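Local coordinates for nitroreductase-like family protein (Bacillus cereus, PDB 2I7H) that binds flavin mononucleotide at the interface of its two subunits and has the mixed alpha/beta fold of the nitroreductase family, at residues Val28-Leu33 and Cys54-Gly59; Trp42-Lys47 and Thr116-Gln121; Lys63-Ala68 and Glu149-Thr154. All coordinates share one frame; numbering follows the deposited sequence.

How the contacts relate
The three contacts illustrate how a single antiparallel sheet organises helices on both of its faces. Contact 1 seats the start of helix 30-40 against edge strand 53-58, and contact 2 sets the loop that follows this helix against helix 106-129, on the same face of the sheet. Contact 3 lies on the other face. The centres of contacts 1 and 3 are about 16 Å apart, and the strand joins them, with Tyr57 OH 3.5 Å from Ile151 CB. Contacts 1 and 2 also touch, less certainly, through Phe119 and one of two Cys54 conformers. Contact 2 holds flavin mononucleotide; contacts 2 and 3 do not touch, their centres about 25 Å apart.

Contact 1: Val28-Leu33 and Cys54-Gly59; sequences VEKDLL and CKLYIG
Leu33 and Leu56 meet methyl to methyl, CD1 of Leu33 lying 3.6 Å from CD1 of Leu56, while the two side chains cross at about a right angle. On the strand side, Leu56 carries CG anti to its backbone N (chi1 167°), and this swings both of its methyls out toward the helix. Its second methyl, CD2, comes within 4.2 Å of Lys30 CG. Lys30 thus takes part through the aliphatic root of its chain, and its CB also lies 4.1 Å from Ile58 CD1, a contact less certain because Ile58 is modelled in two conformers. Beyond CG the lysine bends at chi2 and chi3 and leads its amino group away from the strand, where NZ makes a long, weak ion pair with Glu188 of the second subunit.

The setting is a helix laid over one face of an antiparallel sheet at its edge strand, and the neighbouring strand 94-101 extends the same apolar floor: Ile96 supports Leu56, and Ala94 touches both Leu33 and Ile58. Leu33 reaches further across the sheet, to Ile165 and Leu132. Glu29 stands at the N-cap position, and the first turn is closed by the backbone bond from Leu33 N to Glu29 O (3.3 Å). Strand 53-58 is outermost within its own chain, yet Cys54 to Tyr57 pair in parallel with a strand of the second subunit, so the sheet continues through the dimer interface. Lys55 and Tyr57 turn to the other face; there Lys55 NZ forms a salt bridge with Glu185 of the second subunit.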
loop_
_atom_site.group_PDB
_atom_site.type_symbol
_atom_site.label_atom_id
_atom_site.label_comp_id
_atom_site.label_asym_id
_atom_site.label_seq_id
_atom_site.Cartn_x
_atom_site.Cartn_y
_atom_site.Cartn_z
ATOM N N VAL A 28 -7.041 23.242 -7.753
ATOM C CA VAL A 28 -6.590 21.919 -8.178
ATOM C C VAL A 28 -7.394 21.519 -9.410
ATOM O O VAL A 28 -8.623 21.471 -9.369
ATOM C CB VAL A 28 -6.722 20.859 -7.048
ATOM C CG1 VAL A 28 -6.279 19.478 -7.535
ATOM C CG2 VAL A 28 -5.894 21.267 -5.843
ATOM N N GLU A 29 -6.703 21.222 -10.503
ATOM C CA GLU A 29 -7.393 20.849 -11.730
ATOM C C GLU A 29 -7.843 19.383 -11.687
ATOM O O GLU A 29 -7.079 18.490 -11.322
ATOM C CB GLU A 29 -6.522 21.141 -12.954
ATOM C CG GLU A 29 -7.215 21.982 -14.021
ATOM C CD GLU A 29 -7.448 23.420 -13.584
ATOM O OE1 GLU A 29 -6.447 24.136 -13.355
ATOM O OE2 GLU A 29 -8.626 23.831 -13.474
ATOM N N LYS A 30 -9.099 19.165 -12.066
ATOM C CA LYS A 30 -9.742 17.851 -12.079
ATOM C C LYS A 30 -8.986 16.873 -12.997
ATOM O O LYS A 30 -8.838 15.687 -12.679
ATOM C CB LYS A 30 -11.184 18.034 -12.552
ATOM C CG LYS A 30 -11.968 16.772 -12.777
ATOM C CD LYS A 30 -12.744 16.845 -14.090
ATOM C CE LYS A 30 -14.004 17.714 -14.007
ATOM N NZ LYS A 30 -14.807 17.598 -15.263
ATOM N N ASP A 31 -8.503 17.396 -14.125
ATOM C CA ASP A 31 -7.826 16.615 -15.154
ATOM C C ASP A 31 -6.472 16.130 -14.661
ATOM O O ASP A 31 -5.986 15.087 -15.082
ATOM C CB ASP A 31 -7.646 17.457 -16.418
ATOM C CG ASP A 31 -8.897 17.481 -17.293
ATOM O OD1 ASP A 31 -9.934 16.891 -16.898
ATOM O OD2 ASP A 31 -8.837 18.077 -18.397
ATOM N N LEU A 32 -5.865 16.904 -13.771
ATOM C CA LEU A 32 -4.650 16.496 -13.096
ATOM C C LEU A 32 -4.898 15.331 -12.121
ATOM O O LEU A 32 -4.111 14.382 -12.071
ATOM C CB LEU A 32 -4.051 17.690 -12.357
ATOM C CG LEU A 32 -2.827 17.433 -11.496
ATOM C CD1 LEU A 32 -1.683 16.927 -12.334
ATOM C CD2 LEU A 32 -2.451 18.697 -10.763
ATOM N N LEU A 33 -5.977 15.408 -11.347
ATOM C CA LEU A 33 -6.298 14.355 -10.394
ATOM C C LEU A 33 -6.611 13.071 -11.136
ATOM O O LEU A 33 -6.262 11.986 -10.674
ATOM C CB LEU A 33 -7.480 14.749 -9.503
ATOM C CG LEU A 33 -7.265 15.948 -8.578
ATOM C CD1 LEU A 33 -8.553 16.318 -7.942
ATOM C CD2 LEU A 33 -6.246 15.609 -7.506
ATOM N N CYS A 54 -13.525 5.018 -6.892
ATOM C CA CYS A 54 -13.389 6.362 -6.313
ATOM C C CYS A 54 -14.640 7.212 -6.424
ATOM O O CYS A 54 -15.413 7.066 -7.380
ATOM C CB CYS A 54 -12.233 7.109 -6.983
ATOM S SG CYS A 54 -10.623 6.287 -6.790
ATOM N N LYS A 55 -14.838 8.098 -5.444
ATOM C CA LYS A 55 -15.728 9.254 -5.616
ATOM C C LYS A 55 -14.860 10.486 -5.419
ATOM O O LYS A 55 -14.133 10.584 -4.427
ATOM C CB LYS A 55 -16.898 9.241 -4.631
ATOM C CG LYS A 55 -17.364 7.858 -4.262
ATOM C CD LYS A 55 -18.838 7.747 -4.060
ATOM C CE LYS A 55 -19.449 7.212 -5.336
ATOM N NZ LYS A 55 -20.720 6.522 -5.124
ATOM N N LEU A 56 -14.883 11.397 -6.382
ATOM C CA LEU A 56 -14.137 12.641 -6.256
ATOM C C LEU A 56 -15.118 13.770 -6.011
ATOM O O LEU A 56 -16.006 13.994 -6.816
ATOM C CB LEU A 56 -13.309 12.923 -7.529
ATOM C CG LEU A 56 -12.690 14.326 -7.703
ATOM C CD1 LEU A 56 -11.520 14.616 -6.776
ATOM C CD2 LEU A 56 -12.267 14.569 -9.159
ATOM N N TYR A 57 -14.961 14.453 -4.882
ATOM C CA TYR A 57 -15.778 15.614 -4.547
ATOM C C TYR A 57 -14.931 16.853 -4.719
ATOM O O TYR A 57 -13.841 16.954 -4.143
ATOM C CB TYR A 57 -16.334 15.528 -3.113
ATOM C CG TYR A 57 -17.242 14.324 -2.888
ATOM C CD1 TYR A 57 -16.704 13.047 -2.691
ATOM C CD2 TYR A 57 -18.622 14.463 -2.846
ATOM C CE1 TYR A 57 -17.511 11.946 -2.479
ATOM C CE2 TYR A 57 -19.442 13.376 -2.645
ATOM C CZ TYR A 57 -18.873 12.110 -2.472
ATOM O OH TYR A 57 -19.660 11.011 -2.284
ATOM N N ILE A 58 -15.421 17.782 -5.536
ATOM C CA ILE A 58 -14.719 19.030 -5.834
ATOM C C ILE A 58 -15.704 20.179 -5.967
ATOM O O ILE A 58 -16.840 19.986 -6.404
ATOM C CB ILE A 58 -13.860 18.946 -7.136
ATOM C CG1 ILE A 58 -14.674 18.385 -8.310
ATOM C CG2 ILE A 58 -12.621 18.107 -6.904
ATOM C CD1 ILE A 58 -14.054 18.635 -9.671
ATOM N N GLY A 59 -15.264 21.374 -5.589
ATOM C CA GLY A 59 -16.075 22.587 -5.738
ATOM C C GLY A 59 -17.340 22.482 -4.918
ATOM O O GLY A 59 -17.289 22.100 -3.753
#

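Contact 2: Trp42-Lys47 and Thr116-Gln121; sequences WAPNHK and TCAFMQ. With FMN (flavin mononucleotide), chain J.
Atom O4' of flavin mononucleotide is gripped twice by the backbone of Asn45: it accepts a nearly straight bond from Asn45 N (2.7 Å, 163° at the hydrogen) and gives its own proton to Asn45 O at a longer 3.3 Å. The side chain of Asn45 steadies the loop that makes this grip. With chi1 at 61°, its amide turns back along the loop, and ND2 bonds to Ala43 O at 3.0 Å, tilted somewhat from the carbonyl plane. That same oxygen takes a second bond from Arg177 NH1 of the second subunit, which is also hydrogen-bonded to the flavin mononucleotide, while Asn45 OD1 accepts from Glu50 N.

In this nitroreductase-family fold the pocket is shared between subunits, and one of its walls, the loop after helix 30-40, leans on the long helix 106-129. Small groups make that fit close. Ala43 CB settles onto the helix backbone 3.5 Å from Phe119 N, and Pro44 CG lies 3.9 Å from Ala118 CB. The proline ring is thus wedged between helix and ligand, its CB 3.4 Å from O2' of the flavin mononucleotide. Phe119 turns its ring to stack with Trp52. Farther along the loop, the ring of His46 approaches the flavin obliquely, NE2 being 3.3 Å from C4, and a weak bond joins His46 ND1 to Glu111.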
loop_
_atom_site.group_PDB
_atom_site.type_symbol
_atom_site.label_atom_id
_atom_site.label_comp_id
_atom_site.label_asym_id
_atom_site.label_seq_id
_atom_site.Cartn_x
_atom_site.Cartn_y
_atom_site.Cartn_z
ATOM N N TRP A 42 -1.419 1.508 -11.774
ATOM C CA TRP A 42 -0.372 0.526 -12.005
ATOM C C TRP A 42 0.101 -0.067 -10.685
ATOM O O TRP A 42 1.231 -0.436 -10.529
ATOM C CB TRP A 42 0.771 1.143 -12.838
ATOM C CG TRP A 42 0.327 1.348 -14.216
ATOM C CD1 TRP A 42 -0.227 2.468 -14.728
ATOM C CD2 TRP A 42 0.314 0.362 -15.273
ATOM N NE1 TRP A 42 -0.569 2.262 -16.056
ATOM C CE2 TRP A 42 -0.256 0.975 -16.406
ATOM C CE3 TRP A 42 0.732 -0.970 -15.361
ATOM C CZ2 TRP A 42 -0.410 0.304 -17.633
ATOM C CZ3 TRP A 42 0.590 -1.636 -16.566
ATOM C CH2 TRP A 42 0.000 -1.005 -17.689
ATOM N N ALA A 43 -0.794 -0.179 -9.730
ATOM C CA ALA A 43 -0.496 -0.815 -8.459
ATOM C C ALA A 43 -0.549 -2.325 -8.668
ATOM O O ALA A 43 -1.299 -2.797 -9.525
ATOM C CB ALA A 43 -1.526 -0.353 -7.414
ATOM N N PRO A 44 0.236 -3.098 -7.886
ATOM C CA PRO A 44 0.067 -4.556 -7.964
ATOM C C PRO A 44 -1.354 -4.904 -7.521
ATOM O O PRO A 44 -1.921 -4.252 -6.625
ATOM C CB PRO A 44 1.036 -5.068 -6.897
ATOM C CG PRO A 44 1.151 -3.938 -5.930
ATOM C CD PRO A 44 1.225 -2.740 -6.858
ATOM N N ASN A 45 -1.938 -5.905 -8.149
ATOM C CA ASN A 45 -3.260 -6.341 -7.765
ATOM C C ASN A 45 -3.470 -7.746 -8.217
ATOM O O ASN A 45 -3.347 -8.052 -9.405
ATOM C CB ASN A 45 -4.363 -5.409 -8.285
ATOM C CG ASN A 45 -4.410 -5.314 -9.784
ATOM O OD1 ASN A 45 -5.408 -5.684 -10.384
ATOM N ND2 ASN A 45 -3.355 -4.743 -10.400
ATOM N N HIS A 46 -3.797 -8.603 -7.268
ATOM C CA HIS A 46 -3.804 -10.017 -7.539
ATOM C C HIS A 46 -4.891 -10.341 -8.556
ATOM O O HIS A 46 -6.001 -9.821 -8.478
ATOM C CB HIS A 46 -3.904 -10.859 -6.253
ATOM C CG HIS A 46 -3.433 -12.272 -6.426
ATOM N ND1 HIS A 46 -4.249 -13.365 -6.232
ATOM C CD2 HIS A 46 -2.243 -12.772 -6.827
ATOM C CE1 HIS A 46 -3.576 -14.475 -6.476
ATOM N NE2 HIS A 46 -2.353 -14.143 -6.834
ATOM N N LYS A 47 -4.521 -11.173 -9.527
ATOM C CA LYS A 47 -5.417 -11.650 -10.577
ATOM C C LYS A 47 -6.025 -10.534 -11.435
ATOM O O LYS A 47 -6.988 -10.756 -12.166
ATOM C CB LYS A 47 -6.497 -12.566 -9.992
ATOM C CG LYS A 47 -5.957 -13.834 -9.352
ATOM C CD LYS A 47 -5.373 -14.795 -10.386
ATOM C CE LYS A 47 -5.161 -16.181 -9.795
ATOM N NZ LYS A 47 -5.126 -17.225 -10.859
ATOM N N THR A 116 -5.625 -2.031 -2.982
ATOM C CA THR A 116 -6.238 -0.720 -2.880
ATOM C C THR A 116 -5.341 0.250 -2.070
ATOM O O THR A 116 -5.215 1.393 -2.444
ATOM C CB THR A 116 -7.649 -0.811 -2.352
ATOM O OG1 THR A 116 -8.417 -1.592 -3.264
ATOM C CG2 THR A 116 -8.248 0.550 -2.241
ATOM N N CYS A 117 -4.659 -0.250 -1.038
ATOM C CA CYS A 117 -3.650 0.532 -0.331
ATOM C C CYS A 117 -2.411 0.888 -1.156
ATOM O O CYS A 117 -1.888 1.989 -1.006
ATOM C CB CYS A 117 -3.234 -0.167 0.951
ATOM S SG CYS A 117 -4.598 -0.366 2.080
ATOM N N ALA A 118 -1.963 -0.034 -2.020
ATOM C CA ALA A 118 -0.854 0.193 -2.931
ATOM C C ALA A 118 -1.203 1.313 -3.946
ATOM O O ALA A 118 -0.372 2.170 -4.219
ATOM C CB ALA A 118 -0.405 -1.174 -3.685
ATOM N N PHE A 119 -2.419 1.270 -4.501
ATOM C CA PHE A 119 -2.974 2.318 -5.370
ATOM C C PHE A 119 -2.972 3.686 -4.687
ATOM O O PHE A 119 -2.554 4.678 -5.289
ATOM C CB PHE A 119 -4.381 1.881 -5.825
ATOM C CG PHE A 119 -5.227 2.965 -6.435
ATOM C CD1 PHE A 119 -5.099 3.299 -7.778
ATOM C CD2 PHE A 119 -6.235 3.571 -5.684
ATOM C CE1 PHE A 119 -5.879 4.255 -8.314
ATOM C CE2 PHE A 119 -7.014 4.531 -6.207
ATOM C CZ PHE A 119 -6.850 4.901 -7.528
HETATM N N MSE A 120 -3.375 3.738 -3.414
HETATM C CA MSE A 120 -3.447 5.010 -2.678
HETATM C C MSE A 120 -2.087 5.582 -2.368
HETATM O O MSE A 120 -1.890 6.793 -2.468
HETATM C CB MSE A 120 -4.272 4.890 -1.385
HETATM C CG MSE A 120 -5.748 4.687 -1.649
HETATM SE SE MSE A 120 -6.874 4.414 -0.062
HETATM C CE MSE A 120 -6.873 6.198 0.628
ATOM N N GLN A 121 -1.167 4.708 -1.981
ATOM C CA GLN A 121 0.203 5.090 -1.760
ATOM C C GLN A 121 0.876 5.576 -3.055
ATOM O O GLN A 121 1.541 6.605 -3.041
ATOM C CB GLN A 121 1.001 3.956 -1.114
ATOM C CG GLN A 121 2.504 4.244 -1.013
ATOM C CD GLN A 121 2.873 5.387 -0.091
ATOM O OE1 GLN A 121 4.064 5.662 0.115
ATOM N NE2 GLN A 121 1.880 6.071 0.454
HETATM N N1 FMN J . 1.551 -12.979 -7.316
HETATM C C2 FMN J . 1.685 -14.368 -7.259
HETATM O O2 FMN J . 2.287 -14.987 -8.139
HETATM N N3 FMN J . 1.143 -15.074 -6.203
HETATM C C4 FMN J . 0.467 -14.399 -5.200
HETATM O O4 FMN J . 0.064 -15.012 -4.220
HETATM C C4A FMN J . 0.330 -13.009 -5.255
HETATM N N5 FMN J . -0.355 -12.352 -4.251
HETATM C C5A FMN J . -0.498 -10.985 -4.292
HETATM C C6 FMN J . -1.184 -10.385 -3.257
HETATM C C7 FMN J . -1.376 -9.027 -3.167
HETATM C C7M FMN J . -1.396 -8.574 -1.745
HETATM C C8 FMN J . -0.877 -8.224 -4.197
HETATM C C8M FMN J . -0.834 -6.735 -4.027
HETATM C C9 FMN J . -0.179 -8.824 -5.259
HETATM C C9A FMN J . 0.037 -10.219 -5.324
HETATM N N10 FMN J . 0.711 -10.873 -6.389
HETATM C C10 FMN J . 0.886 -12.272 -6.313
HETATM C "C1'" FMN J . 0.174 -10.535 -7.753
HETATM C "C2'" FMN J . 0.847 -9.383 -8.490
HETATM O "O2'" FMN J . 1.246 -8.358 -7.589
HETATM C "C3'" FMN J . -0.174 -8.867 -9.508
HETATM O "O3'" FMN J . -0.595 -9.898 -10.380
HETATM C "C4'" FMN J . 0.372 -7.752 -10.359
HETATM O "O4'" FMN J . -0.531 -6.678 -10.373
HETATM C "C5'" FMN J . 0.534 -8.254 -11.781
HETATM O "O5'" FMN J . 0.838 -7.147 -12.584
HETATM P P FMN J . 2.145 -6.245 -12.267
HETATM O O1P FMN J . 2.419 -6.170 -10.775
HETATM O O2P FMN J . 1.818 -4.838 -12.773
HETATM O O3P FMN J . 3.342 -6.887 -12.992
#

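Contact 3: Lys63-Ala68 and Glu149-Thr154; sequences KKLVDA and EGIGLT
The first torsion of Ile151 (chi1 61°) places CG1 between the backbone N and the carbonyl carbon and sends the CG2 methyl anti to the carbonyl carbon, straight at helix 62-71. There CG2 finds Ala68 CB at 3.6 Å and Leu65 CD2 at 3.8 Å, so that one methyl touches residues on successive turns of the helix. Leu65 comes to it by an unusual route: both of its torsions lie away from the staggered values (chi1 -145°), and its end draws closer to Ile151 than its first bond would suggest. The two side chains then run side by side, pointing the same way.

Ala68 has a second neighbour in the backbone, since its CB also rests 3.7 Å from Gly150 O. The chains are very near each other at this point, with Ala68 CA and Gly150 CA only 4.9 Å apart, an approach made possible by two residues with little or no side chain. No hydrogen bond crosses between the segments; the fit rests on van der Waals contact, mostly between apolar groups.

What lies below them is the sheet. Tyr57 of strand 53-58 touches both Leu65 and Ile151, with Gln95 beneath Leu65 and Val97 beneath Ile151. Phe147 of helix 145-150 covers Leu65 and Ala68, and Phe89 of helix 75-90 also packs on Leu65.

Ile151 owes its position to the way its own helix stops. Gly152, with a positive phi of 84°, bonds through N to Glu149 O at 2.9 Å, and Leu153 N returns to Ile148 O. This is a Schellman motif, with Gly152 as the C-prime residue, and it brings the C-terminal end of helix 145-150 against helix 62-71 on one face of the central antiparallel sheet.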
loop_
_atom_site.group_PDB
_atom_site.type_symbol
_atom_site.label_atom_id
_atom_site.label_comp_id
_atom_site.label_asym_id
_atom_site.label_seq_id
_atom_site.Cartn_x
_atom_site.Cartn_y
_atom_site.Cartn_z
ATOM N N LYS A 63 -19.865 19.930 -0.552
ATOM C CA LYS A 63 -20.909 20.147 0.440
ATOM C C LYS A 63 -21.777 18.918 0.568
ATOM O O LYS A 63 -22.384 18.692 1.609
ATOM C CB LYS A 63 -21.776 21.359 0.087
ATOM C CG LYS A 63 -21.131 22.694 0.362
ATOM C CD LYS A 63 -22.121 23.838 0.035
ATOM C CE LYS A 63 -21.400 25.142 -0.346
ATOM N NZ LYS A 63 -22.347 26.214 -0.861
ATOM N N LYS A 64 -21.846 18.132 -0.501
ATOM C CA LYS A 64 -22.629 16.896 -0.477
ATOM C C LYS A 64 -21.982 15.881 0.452
ATOM O O LYS A 64 -22.675 15.199 1.196
ATOM C CB LYS A 64 -22.777 16.299 -1.874
ATOM C CG LYS A 64 -23.675 17.080 -2.763
ATOM C CD LYS A 64 -24.672 16.160 -3.417
ATOM C CE LYS A 64 -25.531 16.934 -4.390
ATOM N NZ LYS A 64 -24.746 17.095 -5.624
ATOM N N LEU A 65 -20.653 15.801 0.377
ATOM C CA LEU A 65 -19.855 14.958 1.246
ATOM C C LEU A 65 -20.025 15.428 2.670
ATOM O O LEU A 65 -20.244 14.618 3.566
ATOM C CB LEU A 65 -18.370 15.068 0.883
ATOM C CG LEU A 65 -17.467 13.840 1.017
ATOM C CD1 LEU A 65 -16.072 14.242 1.452
ATOM C CD2 LEU A 65 -18.007 12.801 1.916
ATOM N N VAL A 66 -19.894 16.737 2.872
ATOM C CA VAL A 66 -20.076 17.318 4.194
ATOM C C VAL A 66 -21.431 16.942 4.783
ATOM O O VAL A 66 -21.502 16.531 5.940
ATOM C CB VAL A 66 -19.872 18.844 4.210
ATOM C CG1 VAL A 66 -20.380 19.437 5.513
ATOM C CG2 VAL A 66 -18.417 19.166 4.042
ATOM N N ASP A 67 -22.485 17.072 3.982
ATOM C CA ASP A 67 -23.834 16.747 4.425
ATOM C C ASP A 67 -23.924 15.274 4.880
ATOM O O ASP A 67 -24.467 14.979 5.943
ATOM C CB ASP A 67 -24.866 17.092 3.333
ATOM C CG ASP A 67 -25.090 18.612 3.170
ATOM O OD1 ASP A 67 -24.517 19.418 3.944
ATOM O OD2 ASP A 67 -25.853 19.004 2.257
ATOM N N ALA A 68 -23.353 14.367 4.089
ATOM C CA ALA A 68 -23.237 12.956 4.459
ATOM C C ALA A 68 -22.439 12.753 5.759
ATOM O O ALA A 68 -22.857 11.986 6.629
ATOM C CB ALA A 68 -22.676 12.133 3.305
ATOM N N GLU A 149 -24.063 4.810 3.360
ATOM C CA GLU A 149 -25.323 4.945 2.624
ATOM C C GLU A 149 -25.488 6.403 2.183
ATOM O O GLU A 149 -25.867 6.676 1.053
ATOM C CB GLU A 149 -26.499 4.431 3.488
ATOM C CG GLU A 149 -27.783 5.214 3.424
ATOM C CD GLU A 149 -28.122 5.979 4.738
ATOM O OE1 GLU A 149 -28.055 7.249 4.753
ATOM O OE2 GLU A 149 -28.484 5.309 5.748
ATOM N N GLY A 150 -25.149 7.325 3.085
ATOM C CA GLY A 150 -25.147 8.762 2.814
ATOM C C GLY A 150 -24.377 9.223 1.584
ATOM O O GLY A 150 -24.784 10.185 0.947
ATOM N N ILE A 151 -23.264 8.552 1.251
ATOM C CA ILE A 151 -22.530 8.880 0.009
ATOM C C ILE A 151 -22.857 7.934 -1.159
ATOM O O ILE A 151 -22.161 7.950 -2.179
ATOM C CB ILE A 151 -20.984 8.991 0.195
ATOM C CG1 ILE A 151 -20.371 7.659 0.678
ATOM C CG2 ILE A 151 -20.611 10.170 1.078
ATOM C CD1 ILE A 151 -18.840 7.639 0.692
ATOM N N GLY A 152 -23.901 7.112 -1.005
ATOM C CA GLY A 152 -24.374 6.244 -2.093
ATOM C C GLY A 152 -23.684 4.898 -2.298
ATOM O O GLY A 152 -23.806 4.296 -3.371
ATOM N N LEU A 153 -22.954 4.424 -1.289
ATOM C CA LEU A 153 -22.394 3.078 -1.321
ATOM C C LEU A 153 -23.337 2.071 -0.658
ATOM O O LEU A 153 -24.072 2.410 0.285
ATOM C CB LEU A 153 -21.030 3.022 -0.625
ATOM C CG LEU A 153 -19.893 3.853 -1.188
ATOM C CD1 LEU A 153 -18.682 3.612 -0.404
ATOM C CD2 LEU A 153 -19.677 3.439 -2.581
ATOM N N THR A 154 -23.295 0.828 -1.147
ATOM C CA THR A 154 -24.124 -0.260 -0.610
ATOM C C THR A 154 -23.395 -0.940 0.536
ATOM O O THR A 154 -22.232 -0.645 0.782
ATOM C CB THR A 154 -24.481 -1.288 -1.724
ATOM O OG1 THR A 154 -23.309 -2.042 -2.102
ATOM C CG2 THR A 154 -25.056 -0.573 -2.958
#